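Local coordinates for protein AlyGC (Glaciecola chathamensis, PDB 5GKD) that probably depolymerises alginate by beta-elimination, as a calcium-binding lyase of polysaccharide lyase family 6, at residues A[575-578]-A[579-582]; A[654-658]-A[659-663]; A[532-536]-A[537-541]. One frame throughout, in Å; residues are numbered along the deposited sequence.

Contact 1: A[575-578]-A[579-582]; sequences IEVQ and DSQF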
loop_
_atom_site.group_PDB
_atom_site.type_symbol
_atom_site.label_atom_id
_atom_site.label_comp_id
_atom_site.label_asym_id
_atom_site.label_seq_id
_atom_site.Cartn_x
_atom_site.Cartn_y
_atom_site.Cartn_z
ATOM N N ILE A 575 -10.839 13.863 -11.262
ATOM C CA ILE A 575 -11.982 12.967 -11.315
ATOM C C ILE A 575 -13.185 13.839 -11.638
ATOM O O ILE A 575 -13.472 14.795 -10.908
ATOM C CB ILE A 575 -12.179 12.215 -9.991
ATOM C CG1 ILE A 575 -10.969 11.324 -9.718
ATOM C CG2 ILE A 575 -13.434 11.376 -10.019
ATOM C CD1 ILE A 575 -10.893 10.848 -8.293
ATOM N N GLU A 576 -13.864 13.541 -12.742
ATOM C CA GLU A 576 -14.995 14.346 -13.188
ATOM C C GLU A 576 -16.221 13.474 -13.423
ATOM O O GLU A 576 -16.165 12.518 -14.201
ATOM C CB GLU A 576 -14.656 15.109 -14.463
ATOM C CG GLU A 576 -15.383 16.431 -14.515
ATOM C CD GLU A 576 -15.673 16.892 -15.909
ATOM O OE1 GLU A 576 -16.048 18.076 -16.057
ATOM O OE2 GLU A 576 -15.525 16.072 -16.845
ATOM N N VAL A 577 -17.323 13.819 -12.765
ATOM C CA VAL A 577 -18.593 13.113 -12.879
ATOM C C VAL A 577 -19.642 14.102 -13.374
ATOM O O VAL A 577 -19.892 15.127 -12.723
ATOM C CB VAL A 577 -19.022 12.495 -11.541
ATOM C CG1 VAL A 577 -20.342 11.784 -11.688
ATOM C CG2 VAL A 577 -17.941 11.536 -11.021
ATOM N N GLN A 578 -20.255 13.797 -14.522
ATOM C CA GLN A 578 -21.284 14.641 -15.130
ATOM C C GLN A 578 -22.501 13.794 -15.476
ATOM O O GLN A 578 -22.358 12.709 -16.052
ATOM C CB GLN A 578 -20.782 15.332 -16.405
ATOM C CG GLN A 578 -19.613 16.270 -16.233
ATOM C CD GLN A 578 -19.976 17.524 -15.470
ATOM O OE1 GLN A 578 -21.151 17.864 -15.334
ATOM N NE2 GLN A 578 -18.970 18.221 -14.965
ATOM N N ASP A 579 -23.691 14.287 -15.123
ATOM C CA ASP A 579 -24.952 13.734 -15.635
ATOM C C ASP A 579 -25.043 12.223 -15.429
ATOM O O ASP A 579 -25.318 11.474 -16.360
ATOM C CB ASP A 579 -25.123 14.075 -17.124
ATOM C CG ASP A 579 -24.902 15.555 -17.418
ATOM O OD1 ASP A 579 -25.632 16.380 -16.850
ATOM O OD2 ASP A 579 -23.992 15.900 -18.204
ATOM N N SER A 580 -24.797 11.768 -14.200
ATOM C CA SER A 580 -24.702 10.340 -13.918
ATOM C C SER A 580 -25.536 9.981 -12.694
ATOM O O SER A 580 -25.807 10.822 -11.833
ATOM C CB SER A 580 -23.229 9.904 -13.720
ATOM O OG SER A 580 -22.484 10.077 -14.919
ATOM N N GLN A 581 -25.961 8.721 -12.622
ATOM C CA GLN A 581 -26.827 8.278 -11.540
ATOM C C GLN A 581 -26.189 7.130 -10.777
ATOM O O GLN A 581 -25.557 6.255 -11.368
ATOM C CB GLN A 581 -28.197 7.819 -12.047
ATOM C CG GLN A 581 -28.546 8.263 -13.457
ATOM C CD GLN A 581 -28.573 9.756 -13.639
ATOM O OE1 GLN A 581 -29.004 10.466 -12.779
ATOM N NE2 GLN A 581 -28.127 10.235 -14.767
ATOM N N PHE A 582 -26.398 7.118 -9.467
ATOM C CA PHE A 582 -25.840 6.100 -8.594
ATOM C C PHE A 582 -26.928 5.691 -7.623
ATOM O O PHE A 582 -27.530 6.562 -6.988
ATOM C CB PHE A 582 -24.620 6.640 -7.830
ATOM C CG PHE A 582 -23.561 7.238 -8.718
ATOM C CD1 PHE A 582 -23.705 8.511 -9.237
ATOM C CD2 PHE A 582 -22.419 6.522 -9.035
ATOM C CE1 PHE A 582 -22.733 9.053 -10.061
ATOM C CE2 PHE A 582 -21.444 7.059 -9.853
ATOM C CZ PHE A 582 -21.592 8.326 -10.358
#
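Ser580 and Gln578 meet across the bend where strand 572-578 gives way to strand 581-585, and a single hydrogen bond spans it: Ser580 OG donates to Gln578 O at 2.9 Å. The hydroxyl sits above the carbonyl plane rather than on a lone pair. With OG beside the backbone N of its own residue (chi1 -64°), it points back over the turn, where it also accepts from the backbone N of Ser550. Asp579, in the left-handed region of backbone conformation, makes the corner itself.

A second polar group lies on the other side of the chain. Gln578 NE2 donates to Glu576 OE1 at 3.1 Å, coming from above the carboxylate plane, and it has a stronger partner in Glu610 on the next strand.

The apolar part is small. Val577 CG1 lies at the edge of the Phe582 ring, 3.9 Å from CZ, and packs 4.0 Å from Ser580 CB. The Phe582 ring also meets Phe552 and, edge-to-face, Phe563.

Without the Ser580 hydroxyl, as with an alanine here, Gln578 O would probably lose this donor and Ser550 N its acceptor at the corner.

The two faces of the bend thus differ: Glu576, Gln578 and Glu610 gather on one, consistent with the amide easing the closeness of two carboxylates, while valine and phenylalanine are buried on the other.

Contact 2: A[654-658]-A[659-663]; sequences NKSAA and SLILH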
loop_
_atom_site.group_PDB
_atom_site.type_symbol
_atom_site.label_atom_id
_atom_site.label_comp_id
_atom_site.label_asym_id
_atom_site.label_seq_id
_atom_site.Cartn_x
_atom_site.Cartn_y
_atom_site.Cartn_z
ATOM N N ASN A 654 -20.059 4.204 8.231
ATOM C CA ASN A 654 -19.473 5.476 7.804
ATOM C C ASN A 654 -19.016 6.206 9.059
ATOM O O ASN A 654 -19.788 6.896 9.724
ATOM C CB ASN A 654 -20.480 6.288 6.994
ATOM C CG ASN A 654 -19.932 7.630 6.530
ATOM O OD1 ASN A 654 -18.731 7.881 6.578
ATOM N ND2 ASN A 654 -20.824 8.501 6.078
ATOM N N LYS A 655 -17.739 6.038 9.403
ATOM C CA LYS A 655 -17.237 6.621 10.643
ATOM C C LYS A 655 -17.264 8.144 10.615
ATOM O O LYS A 655 -17.336 8.763 11.679
ATOM C CB LYS A 655 -15.825 6.113 10.927
ATOM C CG LYS A 655 -15.763 4.625 11.219
ATOM C CD LYS A 655 -14.344 4.109 11.262
ATOM C CE LYS A 655 -14.324 2.598 11.097
ATOM N NZ LYS A 655 -13.113 1.978 11.683
ATOM N N SER A 656 -17.237 8.756 9.426
ATOM C CA SER A 656 -17.307 10.210 9.309
ATOM C C SER A 656 -18.660 10.763 9.730
ATOM O O SER A 656 -18.749 11.948 10.068
ATOM C CB SER A 656 -17.019 10.647 7.870
ATOM O OG SER A 656 -18.111 10.346 6.995
ATOM N N ALA A 657 -19.708 9.933 9.702
ATOM C CA ALA A 657 -21.091 10.387 9.860
ATOM C C ALA A 657 -21.364 11.620 9.001
ATOM O O ALA A 657 -22.049 12.554 9.414
ATOM C CB ALA A 657 -21.419 10.659 11.328
ATOM N N ALA A 658 -20.812 11.625 7.790
ATOM C CA ALA A 658 -20.987 12.727 6.861
ATOM C C ALA A 658 -21.386 12.186 5.498
ATOM O O ALA A 658 -21.070 11.045 5.149
ATOM C CB ALA A 658 -19.705 13.562 6.729
ATOM N N SER A 659 -22.098 13.013 4.731
ATOM C CA SER A 659 -22.303 12.714 3.323
ATOM C C SER A 659 -21.124 13.165 2.491
ATOM O O SER A 659 -20.990 12.744 1.340
ATOM C CB SER A 659 -23.566 13.397 2.806
ATOM O OG SER A 659 -23.450 14.804 2.932
ATOM N N LEU A 660 -20.285 14.022 3.061
ATOM C CA LEU A 660 -19.143 14.615 2.380
ATOM C C LEU A 660 -18.214 15.120 3.468
ATOM O O LEU A 660 -18.634 15.934 4.296
ATOM C CB LEU A 660 -19.617 15.752 1.489
ATOM C CG LEU A 660 -18.698 16.430 0.493
ATOM C CD1 LEU A 660 -18.303 15.457 -0.599
ATOM C CD2 LEU A 660 -19.434 17.605 -0.117
ATOM N N ILE A 661 -16.979 14.630 3.527
ATOM C CA ILE A 661 -16.059 15.133 4.539
ATOM C C ILE A 661 -14.773 15.574 3.857
ATOM O O ILE A 661 -14.101 14.781 3.185
ATOM C CB ILE A 661 -15.792 14.136 5.680
ATOM C CG1 ILE A 661 -14.841 14.778 6.690
ATOM C CG2 ILE A 661 -15.259 12.815 5.181
ATOM C CD1 ILE A 661 -14.767 14.077 7.989
ATOM N N LEU A 662 -14.443 16.846 4.027
ATOM C CA LEU A 662 -13.393 17.514 3.276
ATOM C C LEU A 662 -12.387 18.085 4.269
ATOM O O LEU A 662 -12.683 19.057 4.976
ATOM C CB LEU A 662 -13.992 18.593 2.382
ATOM C CG LEU A 662 -15.122 18.095 1.472
ATOM C CD1 LEU A 662 -15.634 19.200 0.558
ATOM C CD2 LEU A 662 -14.639 16.955 0.634
ATOM N N HIS A 663 -11.200 17.483 4.312
ATOM C CA HIS A 663 -10.133 17.869 5.226
ATOM C C HIS A 663 -8.946 18.376 4.412
ATOM O O HIS A 663 -8.359 17.630 3.621
ATOM C CB HIS A 663 -9.750 16.691 6.128
ATOM C CG HIS A 663 -8.652 16.990 7.096
ATOM N ND1 HIS A 663 -8.783 16.772 8.451
ATOM C CD2 HIS A 663 -7.392 17.456 6.910
ATOM C CE1 HIS A 663 -7.654 17.103 9.058
ATOM N NE2 HIS A 663 -6.794 17.524 8.148
#
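Ile661 reaches back to Ser656 and Ala658, and a polar turn beginning at Asn654 carries them. The side-chain amide of Asn654 bridges this turn. Asn654 OD1 takes the hydroxyl of Ser656 at 2.6 Å from OG, tilted from the carbonyl plane, and has Lys623 NZ as another donor. Asn654 ND2 gives a hydrogen bond to Ala658 O at 2.7 Å, with that oxygen lying in the amide plane, and a further one to Gly649 O. Gripped at both ends, the amide is held against rotation.

Lys655 heads outward and makes a salt bridge with Asp598 of the second subunit. Ser656 comes next. Ser656 OG lies between backbone N and carbonyl carbon (chi1 73°), a rotamer that lets one hydroxyl both donate to Asn654 and accept from Ala658 N, 3.1 Å from Ser656 OG; the latter bond defines an ST turn. Ser656 CB rests 3.9 Å from Ile661 CG2, with CD1 of the same isoleucine close by.

Ala657 closes the type I beta turn, its N 3.0 Å from Asn654 O, and then takes a left-handed backbone conformation. Ala658 sets its methyl against the isoleucine, CB to Ile661 CB at 4.1 Å, completing the small apolar patch.

Strand 660-663, which the turn introduces, runs parallel between strands 622-625 and 681-685: Ile661 bonds through its backbone to Ala622 and Val624 on one neighbour, Leu660 to Ile682 on the other, while His663 stacks on Tyr625.

Contact 3: A[532-536]-A[537-541]; sequences IRTTR and LPMQR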
loop_
_atom_site.group_PDB
_atom_site.type_symbol
_atom_site.label_atom_id
_atom_site.label_comp_id
_atom_site.label_asym_id
_atom_site.label_seq_id
_atom_site.Cartn_x
_atom_site.Cartn_y
_atom_site.Cartn_z
ATOM N N ILE A 532 -14.683 0.349 -9.040
ATOM C CA ILE A 532 -13.579 0.960 -9.768
ATOM C C ILE A 532 -12.506 1.377 -8.769
ATOM O O ILE A 532 -12.814 1.831 -7.663
ATOM C CB ILE A 532 -14.043 2.165 -10.611
ATOM C CG1 ILE A 532 -15.168 1.752 -11.561
ATOM C CG2 ILE A 532 -12.867 2.774 -11.383
ATOM C CD1 ILE A 532 -15.743 2.903 -12.353
ATOM N N ARG A 533 -11.245 1.206 -9.151
ATOM C CA ARG A 533 -10.145 1.532 -8.254
ATOM C C ARG A 533 -8.874 1.650 -9.070
ATOM O O ARG A 533 -8.810 1.201 -10.217
ATOM C CB ARG A 533 -9.974 0.473 -7.146
ATOM C CG ARG A 533 -9.567 -0.931 -7.625
ATOM C CD ARG A 533 -9.228 -1.886 -6.461
ATOM N NE ARG A 533 -9.117 -3.267 -6.922
ATOM C CZ ARG A 533 -8.051 -3.771 -7.544
ATOM N NH1 ARG A 533 -6.977 -3.014 -7.758
ATOM N NH2 ARG A 533 -8.040 -5.035 -7.942
ATOM N N THR A 534 -7.864 2.276 -8.470
ATOM C CA THR A 534 -6.520 2.151 -8.991
ATOM C C THR A 534 -5.966 0.781 -8.631
ATOM O O THR A 534 -6.495 0.079 -7.772
ATOM C CB THR A 534 -5.588 3.239 -8.435
ATOM O OG1 THR A 534 -5.370 3.028 -7.037
ATOM C CG2 THR A 534 -6.166 4.622 -8.657
ATOM N N THR A 535 -4.861 0.416 -9.276
ATOM C CA THR A 535 -4.036 -0.662 -8.749
ATOM C C THR A 535 -3.696 -0.396 -7.287
ATOM O O THR A 535 -3.654 0.751 -6.833
ATOM C CB THR A 535 -2.744 -0.817 -9.557
ATOM O OG1 THR A 535 -1.930 -1.849 -8.988
ATOM C CG2 THR A 535 -1.953 0.473 -9.571
ATOM N N ARG A 536 -3.459 -1.468 -6.542
ATOM C CA ARG A 536 -3.002 -1.336 -5.174
ATOM C C ARG A 536 -1.483 -1.353 -5.066
ATOM O O ARG A 536 -0.941 -1.137 -3.975
ATOM C CB ARG A 536 -3.630 -2.429 -4.314
ATOM C CG ARG A 536 -5.165 -2.385 -4.335
ATOM C CD ARG A 536 -5.734 -3.369 -3.358
ATOM N NE ARG A 536 -7.187 -3.360 -3.289
ATOM C CZ ARG A 536 -7.959 -4.287 -3.848
ATOM N NH1 ARG A 536 -7.416 -5.269 -4.540
ATOM N NH2 ARG A 536 -9.275 -4.225 -3.718
ATOM N N LEU A 537 -0.798 -1.596 -6.158
ATOM C CA LEU A 537 0.629 -1.344 -6.196
ATOM C C LEU A 537 0.836 0.163 -6.243
ATOM O O LEU A 537 0.124 0.846 -6.988
ATOM C CB LEU A 537 1.265 -2.023 -7.401
ATOM C CG LEU A 537 1.501 -3.533 -7.270
ATOM C CD1 LEU A 537 0.204 -4.337 -7.224
ATOM C CD2 LEU A 537 2.383 -4.038 -8.410
ATOM N N PRO A 538 1.727 0.729 -5.422
ATOM C CA PRO A 538 1.979 2.173 -5.485
ATOM C C PRO A 538 2.298 2.565 -6.916
ATOM O O PRO A 538 3.111 1.922 -7.588
ATOM C CB PRO A 538 3.186 2.376 -4.559
ATOM C CG PRO A 538 3.248 1.179 -3.704
ATOM C CD PRO A 538 2.670 0.045 -4.525
ATOM N N MET A 539 1.613 3.587 -7.399
ATOM C CA MET A 539 1.724 3.964 -8.800
ATOM C C MET A 539 2.894 4.907 -9.031
ATOM O O MET A 539 3.367 5.591 -8.126
ATOM C CB MET A 539 0.432 4.614 -9.292
ATOM C CG MET A 539 -0.786 3.725 -9.163
ATOM S SD MET A 539 -2.300 4.508 -9.736
ATOM C CE MET A 539 -1.982 4.650 -11.480
ATOM N N GLN A 540 3.345 4.942 -10.280
ATOM C CA GLN A 540 4.443 5.785 -10.727
ATOM C C GLN A 540 3.970 7.104 -11.302
ATOM O O GLN A 540 4.766 8.031 -11.436
ATOM C CB GLN A 540 5.256 5.033 -11.792
ATOM C CG GLN A 540 6.543 5.713 -12.210
ATOM C CD GLN A 540 7.100 5.170 -13.507
ATOM O OE1 GLN A 540 6.417 5.171 -14.530
ATOM N NE2 GLN A 540 8.354 4.713 -13.479
ATOM N N ARG A 541 2.684 7.219 -11.589
ATOM C CA ARG A 541 2.155 8.173 -12.545
ATOM C C ARG A 541 0.776 8.599 -12.058
ATOM O O ARG A 541 0.095 7.829 -11.377
ATOM C CB ARG A 541 2.089 7.467 -13.903
ATOM C CG ARG A 541 1.917 8.268 -15.117
ATOM C CD ARG A 541 2.126 7.346 -16.275
ATOM N NE ARG A 541 3.541 7.025 -16.424
ATOM C CZ ARG A 541 4.283 7.423 -17.452
ATOM N NH1 ARG A 541 3.736 8.134 -18.427
ATOM N NH2 ARG A 541 5.565 7.099 -17.518
#
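Thr535 meets both Leu537 and Met539, using a different branch for each. Its hydroxyl is anti to the backbone N (chi1 178°), which swings Thr535 OG1 forward along the chain to accept from Leu537 N at 3.1 Å, an ST turn with a fairly straight bond of 153°. CB of Leu537 comes up beside the same oxygen. The Thr535 methyl, CG2, consequently lies between backbone N and carbonyl carbon, where it presses on Met539 CG at 3.5 Å, tighter than usual for two carbons.

Met539 is extended through CG and SD and bends only at its last torsion (chi3 67°). Met539 SD crosses the Thr534 side chain, 3.8 Å from Thr534 CB and only slightly farther from the methyl. Thr534 turns its hydroxyl elsewhere: OG1 donates to Thr535 O at 2.9 Å and accepts from the backbone N of Gly567.

All this happens where the chain leaves strand 530-534 of a parallel beta-helix, the fold of the pectate-lyase-like clan, and enters the loop leading to strand 543-548. The strand itself is held on one side by backbone bonds from Arg533 to Ile503 and Ile505.

Two arginines extend from this exit. Arg533 NH1 bonds to Thr534 O at 3.1 Å, the oxygen near the guanidinium plane, and forms a salt bridge with Glu504. Arg536, its chain stretched from CG to NE, lays NH1 above the centre of the Arg533 guanidinium. Glu121 of the second subunit forms long, weak ion pairs with both arginines, and Pro538 of that subunit packs on Arg536.

From the N terminus the order is contact 3, contact 1, contact 2: each finishes before the next starts, so none nests in or crosses another, and each spans only a local bend in the C-terminal beta-helix. Contact 3 leaves strand 530-534 and contact 2 enters strand 660-663, two members of the same nine-stranded parallel sheet. Contact 1 turns between strands 572-578 and 581-585 on other faces of the helix. Phe563 links two of them, touching Ile532 of contact 3 and Phe582 of contact 1; their nearest atoms are about 7 Å apart. Contacts 2 and 3 also reach the second subunit, whereas contact 1 stays within its own chain.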